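Local coordinates for protein PlzA (PDB 7MIE) that binds the second messenger c-di-GMP through a PilZ-type domain and probably serves as a signalling receptor for it in Borrelia burgdorferi, at residues L81-E85 with D86-P90. Sequence-based numbering, arbitrary orientation.
Sequences LIFQE and DTVLP
Thr87 reaches back over the turn to donate its hydroxyl to a backbone carbonyl, OG1 lying 2.8 Å from Gln84 O. The bond is bent, with a C=O...OG1 angle of 141° and the hydroxyl 27° out of the carbonyl plane. A chi1 of 66° sets OG1 between the backbone N and carbonyl carbon of Thr87, directed at residue 84, while its methyl CG2 comes to 4.0 Å from Gln84 CB. Although Thr87 sits at the N-cap position, its hydroxyl is spent on the end of the strand and makes no capping bond to the helix.

Two waters fill out this polar junction. Water 1 donates to Gln84 O, which therefore receives two bonds, and accepts from Leu89 N at 3.0 Å; a weak bond from Thr87 N also reaches it. In this way a solvent molecule ties the strand end to the first turn of the helix. Water 2 accepts from Gln84 N at 3.1 Å, donates to Thr87 OG1, and lies at the edge of the Phe83 ring.

The apolar part is a CH-pi contact. Val88 lays its CG2 methyl over one face of the Phe83 ring, 3.6 Å from the centroid and close to the ring normal, with CD1 the nearest ring atom. Val88 CG1 lies over the same face, farther out toward the CD2/CE2 side, 4.1 Å from Phe83 CE2.

The whole is a tight strand-to-helix connection in the PilZN3 region, where Asp86, with positive phi, helps turn the chain from strand 78-84 into helix 88-94. Strand 78-84 runs between strands 65-74 and 134-143 of an antiparallel sheet; Met60 of strand 57-62 touches both Phe83 and Val88, while Leu139 and Ala67 pack on Val88.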
ATOM      1  N   LEU A  81       7.552  -5.974   1.476  1.00 18.82           N
ATOM      2  CA  LEU A  81       8.179  -5.154   2.512  1.00 20.33           C
ATOM      3  C   LEU A  81       9.108  -4.131   1.872  1.00 20.84           C
ATOM      4  O   LEU A  81       9.785  -4.442   0.879  1.00 21.42           O
ATOM      5  CB  LEU A  81       9.000  -6.017   3.486  1.00 20.39           C
ATOM      6  CG  LEU A  81       8.278  -7.128   4.261  1.00 22.03           C
ATOM      7  CD1 LEU A  81       9.205  -7.663   5.383  1.00 23.18           C
ATOM      8  CD2 LEU A  81       6.986  -6.575   4.902  1.00 22.33           C
ATOM      9  N   ILE A  82       9.156  -2.936   2.496  1.00 20.36           N
ATOM     10  CA  ILE A  82      10.058  -1.864   2.075  1.00 20.98           C
ATOM     11  C   ILE A  82      11.238  -1.796   3.038  1.00 20.47           C
ATOM     12  O   ILE A  82      11.068  -1.708   4.275  1.00 20.65           O
ATOM     13  CB  ILE A  82       9.318  -0.507   2.079  1.00 22.70           C
ATOM     14  CG1 ILE A  82       8.223  -0.472   0.998  1.00 23.20           C
ATOM     15  CG2 ILE A  82      10.313   0.663   1.932  1.00 23.89           C
ATOM     16  CD1 ILE A  82       7.165   0.626   1.297  1.00 24.16           C
ATOM     17  N   PHE A  83      12.439  -1.788   2.424  1.00 20.32           N
ATOM     18  CA  PHE A  83      13.675  -1.531   3.167  1.00 21.65           C
ATOM     19  C   PHE A  83      14.515  -0.497   2.429  1.00 21.61           C
ATOM     20  O   PHE A  83      14.427  -0.351   1.208  1.00 22.50           O
ATOM     21  CB  PHE A  83      14.496  -2.829   3.274  1.00 22.13           C
ATOM     22  CG  PHE A  83      13.902  -3.909   4.147  1.00 23.90           C
ATOM     23  CD1 PHE A  83      13.999  -3.841   5.534  1.00 23.92           C
ATOM     24  CD2 PHE A  83      13.203  -4.963   3.561  1.00 25.67           C
ATOM     25  CE1 PHE A  83      13.421  -4.834   6.322  1.00 25.13           C
ATOM     26  CE2 PHE A  83      12.628  -5.944   4.354  1.00 26.21           C
ATOM     27  CZ  PHE A  83      12.758  -5.884   5.724  1.00 25.80           C
ATOM     28  N   GLN A  84      15.434   0.132   3.173  1.00 23.35           N
ATOM     29  CA  GLN A  84      16.438   0.952   2.491  1.00 25.54           C
ATOM     30  C   GLN A  84      17.283   0.070   1.572  1.00 24.72           C
ATOM     31  O   GLN A  84      17.507  -1.093   1.856  1.00 24.56           O
ATOM     32  CB  GLN A  84      17.426   1.565   3.486  1.00 27.77           C
ATOM     33  CG  GLN A  84      16.767   2.546   4.432  1.00 31.86           C
ATOM     34  CD  GLN A  84      17.767   3.107   5.423  1.00 35.83           C
ATOM     35  OE1 GLN A  84      18.578   2.389   6.015  1.00 39.74           O
ATOM     36  NE2 GLN A  84      17.708   4.409   5.608  1.00 41.45           N
ATOM     37  N   GLU A  85      17.780   0.647   0.488  1.00 26.29           N
ATOM     38  CA  GLU A  85      18.656  -0.084  -0.422  1.00 28.55           C
ATOM     39  C   GLU A  85      19.943  -0.483   0.310  1.00 29.07           C
ATOM     40  O   GLU A  85      20.349   0.215   1.244  1.00 27.87           O
ATOM     41  CB  GLU A  85      18.933   0.794  -1.637  1.00 33.24           C
ATOM     42  CG  GLU A  85      19.780   0.153  -2.714  1.00 38.63           C
ATOM     43  CD  GLU A  85      20.068   1.105  -3.874  1.00 41.81           C
ATOM     44  OE1 GLU A  85      19.508   0.875  -4.993  1.00 41.75           O
ATOM     45  OE2 GLU A  85      20.780   2.118  -3.641  1.00 44.24           O
ATOM     46  N   ASP A  86      20.586  -1.584  -0.140  1.00 28.17           N
ATOM     47  CA  ASP A  86      21.900  -2.014   0.342  1.00 29.52           C
ATOM     48  C   ASP A  86      21.843  -2.444   1.807  1.00 29.44           C
ATOM     49  O   ASP A  86      22.813  -2.257   2.542  1.00 30.58           O
ATOM     50  CB  ASP A  86      22.969  -0.918   0.162  1.00 32.61           C
ATOM     51  CG  ASP A  86      24.365  -1.510  -0.022  1.00 37.26           C
ATOM     52  OD1 ASP A  86      24.472  -2.762  -0.091  1.00 33.21           O
ATOM     53  OD2 ASP A  86      25.347  -0.720  -0.115  1.00 39.85           O
ATOM     54  N   THR A  87      20.699  -2.988   2.258  1.00 27.65           N
ATOM     55  CA  THR A  87      20.550  -3.544   3.604  1.00 27.09           C
ATOM     56  C   THR A  87      20.157  -5.026   3.482  1.00 27.70           C
ATOM     57  O   THR A  87      21.035  -5.899   3.322  1.00 29.33           O
ATOM     58  CB  THR A  87      19.645  -2.671   4.504  1.00 27.55           C
ATOM     59  OG1 THR A  87      18.303  -2.671   4.000  1.00 27.43           O
ATOM     60  CG2 THR A  87      20.093  -1.224   4.580  1.00 27.69           C
ATOM     61  N   VAL A  88      18.843  -5.295   3.419  1.00 26.61           N
ATOM     62  CA  VAL A  88      18.304  -6.642   3.494  1.00 25.83           C
ATOM     63  C   VAL A  88      18.592  -7.396   2.199  1.00 24.68           C
ATOM     64  O   VAL A  88      18.856  -8.591   2.222  1.00 25.78           O
ATOM     65  CB  VAL A  88      16.807  -6.590   3.869  1.00 25.13           C
ATOM     66  CG1 VAL A  88      16.113  -7.940   3.711  1.00 28.01           C
ATOM     67  CG2 VAL A  88      16.690  -6.128   5.335  1.00 25.98           C
ATOM     68  N   LEU A  89      18.550  -6.698   1.061  1.00 25.11           N
ATOM     69  CA  LEU A  89      18.528  -7.417  -0.209  1.00 26.69           C
ATOM     70  C   LEU A  89      19.863  -8.149  -0.397  1.00 26.85           C
ATOM     71  O   LEU A  89      19.861  -9.356  -0.614  1.00 27.56           O
ATOM     72  CB  LEU A  89      18.178  -6.479  -1.382  1.00 27.01           C
ATOM     73  CG  LEU A  89      17.971  -7.180  -2.739  1.00 28.23           C
ATOM     74  CD1 LEU A  89      16.965  -8.317  -2.662  1.00 26.86           C
ATOM     75  CD2 LEU A  89      17.602  -6.194  -3.843  1.00 27.90           C
ATOM     76  N   PRO A  90      21.035  -7.488  -0.246  1.00 27.41           N
ATOM     77  CA  PRO A  90      22.302  -8.205  -0.307  1.00 28.21           C
ATOM     78  C   PRO A  90      22.505  -9.220   0.832  1.00 30.19           C
ATOM     79  O   PRO A  90      23.133 -10.269   0.627  1.00 30.35           O
ATOM     80  CB  PRO A  90      23.380  -7.097  -0.368  1.00 28.45           C
ATOM     81  CG  PRO A  90      22.702  -5.830   0.097  1.00 28.74           C
ATOM     82  CD  PRO A  90      21.208  -6.032  -0.079  1.00 27.94           C
TER
HETATM   83  O   HOH W   1      17.863  -3.751   0.694  1.00 26.27           O
HETATM   84  O   HOH W   2      16.290  -0.936   5.913  1.00 44.05           O